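Local coordinates for SspB protein (Streptomyces clavuligerus, PDB 6JUF), which probably acts as a metal-dependent DNA nuclease in the Ssp phosphorothioation-sensing defence system that protects bacteria against phage, at residues A91-D96 against V313-Y318. Sequence-based numbering, arbitrary orientation.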
ATOM      1  N   ALA B  91     -18.071   6.462   1.704  1.00  9.40           N
ATOM      2  CA  ALA B  91     -16.826   7.070   1.286  1.00  8.94           C
ATOM      3  C   ALA B  91     -16.543   8.301   2.174  1.00  9.91           C
ATOM      4  O   ALA B  91     -15.390   8.488   2.603  1.00  8.60           O
ATOM      5  CB  ALA B  91     -16.878   7.503  -0.179  1.00  8.38           C
ATOM      6  N   ARG B  92     -17.551   9.101   2.506  1.00 10.16           N
ATOM      7  CA  ARG B  92     -17.343  10.219   3.442  1.00 10.61           C
ATOM      8  C   ARG B  92     -16.838   9.665   4.803  1.00  9.47           C
ATOM      9  O   ARG B  92     -15.972  10.299   5.395  1.00 10.20           O
ATOM     10  CB  ARG B  92     -18.655  10.989   3.652  1.00 12.29           C
ATOM     11  CG  ARG B  92     -18.672  12.010   4.776  1.00 13.09           C
ATOM     12  CD  ARG B  92     -17.683  13.136   4.490  1.00 11.44           C
ATOM     13  NE  ARG B  92     -17.600  14.154   5.563  1.00 14.34           N
ATOM     14  CZ  ARG B  92     -16.792  14.076   6.620  1.00 16.35           C
ATOM     15  NH1 ARG B  92     -16.032  12.985   6.859  1.00 14.62           N
ATOM     16  NH2 ARG B  92     -16.784  15.082   7.507  1.00 18.56           N
ATOM     17  N   TRP B  93     -17.392   8.566   5.287  1.00  8.89           N
ATOM     18  CA  TRP B  93     -17.012   8.031   6.581  1.00 10.85           C
ATOM     19  C   TRP B  93     -15.577   7.504   6.537  1.00 10.61           C
ATOM     20  O   TRP B  93     -14.839   7.657   7.494  1.00 10.19           O
ATOM     21  CB  TRP B  93     -18.033   6.976   6.989  1.00  9.72           C
ATOM     22  CG  TRP B  93     -17.628   6.227   8.227  1.00  9.48           C
ATOM     23  CD1 TRP B  93     -17.928   6.521   9.551  1.00  9.82           C
ATOM     24  CD2 TRP B  93     -16.857   4.983   8.260  1.00  8.96           C
ATOM     25  NE1 TRP B  93     -17.351   5.596  10.384  1.00 10.05           N
ATOM     26  CE2 TRP B  93     -16.700   4.632   9.652  1.00  9.05           C
ATOM     27  CE3 TRP B  93     -16.284   4.157   7.272  1.00  8.98           C
ATOM     28  CZ2 TRP B  93     -15.995   3.480  10.059  1.00  9.71           C
ATOM     29  CZ3 TRP B  93     -15.627   2.994   7.704  1.00  9.87           C
ATOM     30  CH2 TRP B  93     -15.467   2.701   9.085  1.00  8.31           C
ATOM     31  N   LEU B  94     -15.173   6.813   5.451  1.00  9.83           N
ATOM     32  CA  LEU B  94     -13.890   6.128   5.417  1.00  9.64           C
ATOM     33  C   LEU B  94     -12.729   6.969   4.917  1.00 10.63           C
ATOM     34  O   LEU B  94     -11.618   6.993   5.511  1.00  8.28           O
ATOM     35  CB  LEU B  94     -14.010   4.873   4.501  1.00  7.22           C
ATOM     36  CG  LEU B  94     -12.659   4.119   4.330  1.00  7.91           C
ATOM     37  CD1 LEU B  94     -12.168   3.493   5.656  1.00  8.98           C
ATOM     38  CD2 LEU B  94     -12.791   3.069   3.231  1.00  9.37           C
ATOM     39  N   LEU B  95     -12.938   7.669   3.809  1.00  9.62           N
ATOM     40  CA  LEU B  95     -11.866   8.274   3.062  1.00  9.17           C
ATOM     41  C   LEU B  95     -11.634   9.759   3.292  1.00 10.87           C
ATOM     42  O   LEU B  95     -10.603  10.266   2.847  1.00 10.55           O
ATOM     43  CB  LEU B  95     -12.060   8.031   1.536  1.00 10.19           C
ATOM     44  CG  LEU B  95     -12.029   6.543   1.154  1.00  8.99           C
ATOM     45  CD1 LEU B  95     -12.427   6.480  -0.331  1.00 12.42           C
ATOM     46  CD2 LEU B  95     -10.656   5.988   1.414  1.00  9.00           C
ATOM     47  N   ASP B  96     -12.566  10.477   3.861  1.00 12.21           N
ATOM     48  CA  ASP B  96     -12.377  11.897   4.098  1.00 12.22           C
ATOM     49  C   ASP B  96     -11.154  12.116   4.989  1.00 15.20           C
ATOM     50  O   ASP B  96     -10.810  11.279   5.851  1.00 12.24           O
ATOM     51  CB  ASP B  96     -13.608  12.452   4.773  1.00 14.58           C
ATOM     52  CG  ASP B  96     -13.710  13.938   4.605  1.00 15.93           C
ATOM     53  OD1 ASP B  96     -13.198  14.661   5.492  1.00 18.07           O
ATOM     54  OD2 ASP B  96     -14.246  14.380   3.581  1.00 16.88           O
ATOM     55  N   VAL B 313     -20.858  -1.142  15.778  1.00 10.38           N
ATOM     56  CA  VAL B 313     -19.684  -1.984  15.996  1.00 10.35           C
ATOM     57  C   VAL B 313     -18.543  -1.488  15.081  1.00  9.92           C
ATOM     58  O   VAL B 313     -17.402  -1.352  15.496  1.00  9.69           O
ATOM     59  CB  VAL B 313     -20.030  -3.442  15.618  1.00 10.87           C
ATOM     60  CG1 VAL B 313     -18.794  -4.338  15.496  1.00  9.17           C
ATOM     61  CG2 VAL B 313     -20.969  -4.047  16.653  1.00 14.43           C
ATOM     62  N   LEU B 314     -18.851  -1.182  13.842  1.00 10.24           N
ATOM     63  CA  LEU B 314     -17.823  -0.724  12.908  1.00  8.13           C
ATOM     64  C   LEU B 314     -17.286   0.673  13.299  1.00  9.47           C
ATOM     65  O   LEU B 314     -16.121   0.883  13.284  1.00 10.29           O
ATOM     66  CB  LEU B 314     -18.366  -0.672  11.471  1.00  8.48           C
ATOM     67  CG  LEU B 314     -17.374  -0.239  10.389  1.00  7.91           C
ATOM     68  CD1 LEU B 314     -16.112  -1.111  10.396  1.00  8.26           C
ATOM     69  CD2 LEU B 314     -18.016  -0.307   9.000  1.00  9.13           C
ATOM     70  N   ASP B 315     -18.145   1.599  13.686  1.00 10.66           N
ATOM     71  CA  ASP B 315     -17.671   2.901  14.072  1.00 10.42           C
ATOM     72  C   ASP B 315     -16.821   2.790  15.323  1.00 10.65           C
ATOM     73  O   ASP B 315     -15.839   3.555  15.459  1.00 11.30           O
ATOM     74  CB  ASP B 315     -18.842   3.844  14.279  1.00 11.84           C
ATOM     75  CG  ASP B 315     -18.450   5.316  14.104  1.00 11.84           C
ATOM     76  OD1 ASP B 315     -17.507   5.567  13.313  1.00  9.93           O
ATOM     77  OD2 ASP B 315     -19.103   6.188  14.680  1.00 13.22           O
ATOM     78  N   GLU B 316     -17.147   1.880  16.230  1.00  9.80           N
ATOM     79  CA  GLU B 316     -16.317   1.704  17.421  1.00 10.67           C
ATOM     80  C   GLU B 316     -14.902   1.306  17.055  1.00 10.24           C
ATOM     81  O   GLU B 316     -13.923   1.734  17.686  1.00 10.46           O
ATOM     82  CB  GLU B 316     -16.917   0.652  18.293  1.00 11.85           C
ATOM     83  CG  GLU B 316     -18.150   1.187  18.982  1.00 13.17           C
ATOM     84  CD  GLU B 316     -18.989   0.090  19.540  1.00 20.35           C
ATOM     85  OE1 GLU B 316     -18.399  -0.962  19.815  1.00 32.73           O
ATOM     86  OE2 GLU B 316     -20.209   0.317  19.772  1.00 20.96           O
ATOM     87  N   GLN B 317     -14.772   0.462  16.040  1.00 10.71           N
ATOM     88  CA  GLN B 317     -13.494   0.025  15.584  1.00 10.66           C
ATOM     89  C   GLN B 317     -12.621   1.183  15.124  1.00 11.13           C
ATOM     90  O   GLN B 317     -11.402   1.095  15.146  1.00 10.80           O
ATOM     91  CB  GLN B 317     -13.717  -0.951  14.416  1.00 10.42           C
ATOM     92  CG  GLN B 317     -12.432  -1.478  13.733  1.00 11.42           C
ATOM     93  CD  GLN B 317     -11.473  -2.253  14.643  1.00 11.67           C
ATOM     94  OE1 GLN B 317     -11.837  -2.739  15.692  1.00 11.49           O
ATOM     95  NE2 GLN B 317     -10.206  -2.428  14.163  1.00 11.79           N
ATOM     96  N   TYR B 318     -13.258   2.273  14.723  1.00 11.42           N
ATOM     97  CA  TYR B 318     -12.528   3.469  14.276  1.00 10.75           C
ATOM     98  C   TYR B 318     -12.705   4.679  15.182  1.00 13.78           C
ATOM     99  O   TYR B 318     -12.590   5.837  14.726  1.00 15.29           O
ATOM    100  CB  TYR B 318     -12.926   3.811  12.820  1.00 12.34           C
ATOM    101  CG  TYR B 318     -12.407   2.778  11.871  1.00 10.74           C
ATOM    102  CD1 TYR B 318     -11.122   2.871  11.380  1.00  8.82           C
ATOM    103  CD2 TYR B 318     -13.160   1.635  11.566  1.00 10.12           C
ATOM    104  CE1 TYR B 318     -10.616   1.923  10.514  1.00 10.25           C
ATOM    105  CE2 TYR B 318     -12.675   0.657  10.732  1.00 11.89           C
ATOM    106  CZ  TYR B 318     -11.404   0.806  10.205  1.00 10.44           C
ATOM    107  OH  TYR B 318     -10.860  -0.148   9.375  1.00 10.56           O
TER
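The indole of Trp93 turns its far edge, CZ2 and CH2, toward the face of the Tyr318 phenol in an offset edge-to-face (T-shaped) pair, with ring planes 85° apart. The centroid of the indole six-membered ring lies 5.3 Å from that of the tyrosine. Closest approach is Trp93 CH2 to Tyr318 CD2 at 3.6 Å, so the indole meets one side of the phenol ring and not its middle. At the pyrrole edge of the same indole sits Asp315 OD1, in the ring plane, and it takes the hydrogen bond from Trp93 NE1 at 2.9 Å. That bond is nearly straight, at 177°. The carboxylate is not coplanar with the indole, and NE1 reaches OD1 from above the carboxylate plane. Leu314 comes in obliquely, its branch point CG 3.7 Å from Trp93 CH2 and both methyls close to that same carbon. Trp93 chi1, near 180°, carries CG away from the backbone N and sends the indole across to the last turn of helix 306-317 and the residue just after it. Further rings pack on the indole, Trp311 edge-to-face and Trp89 with its ring only slightly tilted from that of Trp93, while Leu112 of helix 107-118 touches both Trp93 and Leu314. The polar ends also find partners: Tyr318 OH is hydrogen-bonded to Ser109 OG, and Asp315 OD2 forms a salt bridge with Arg322. This is a buried contact between helix 89-95 and the C-terminal end of helix 306-317, away from the known magnesium site, joining parts of the DUF4007 region more than 200 residues apart. The in-plane N-H bond would be expected to hold the indole's rotation, the phenol and leucine meet its apolar end, and Arg322 would be expected to stabilise the negative charge on the buried carboxylate that accepts the bond.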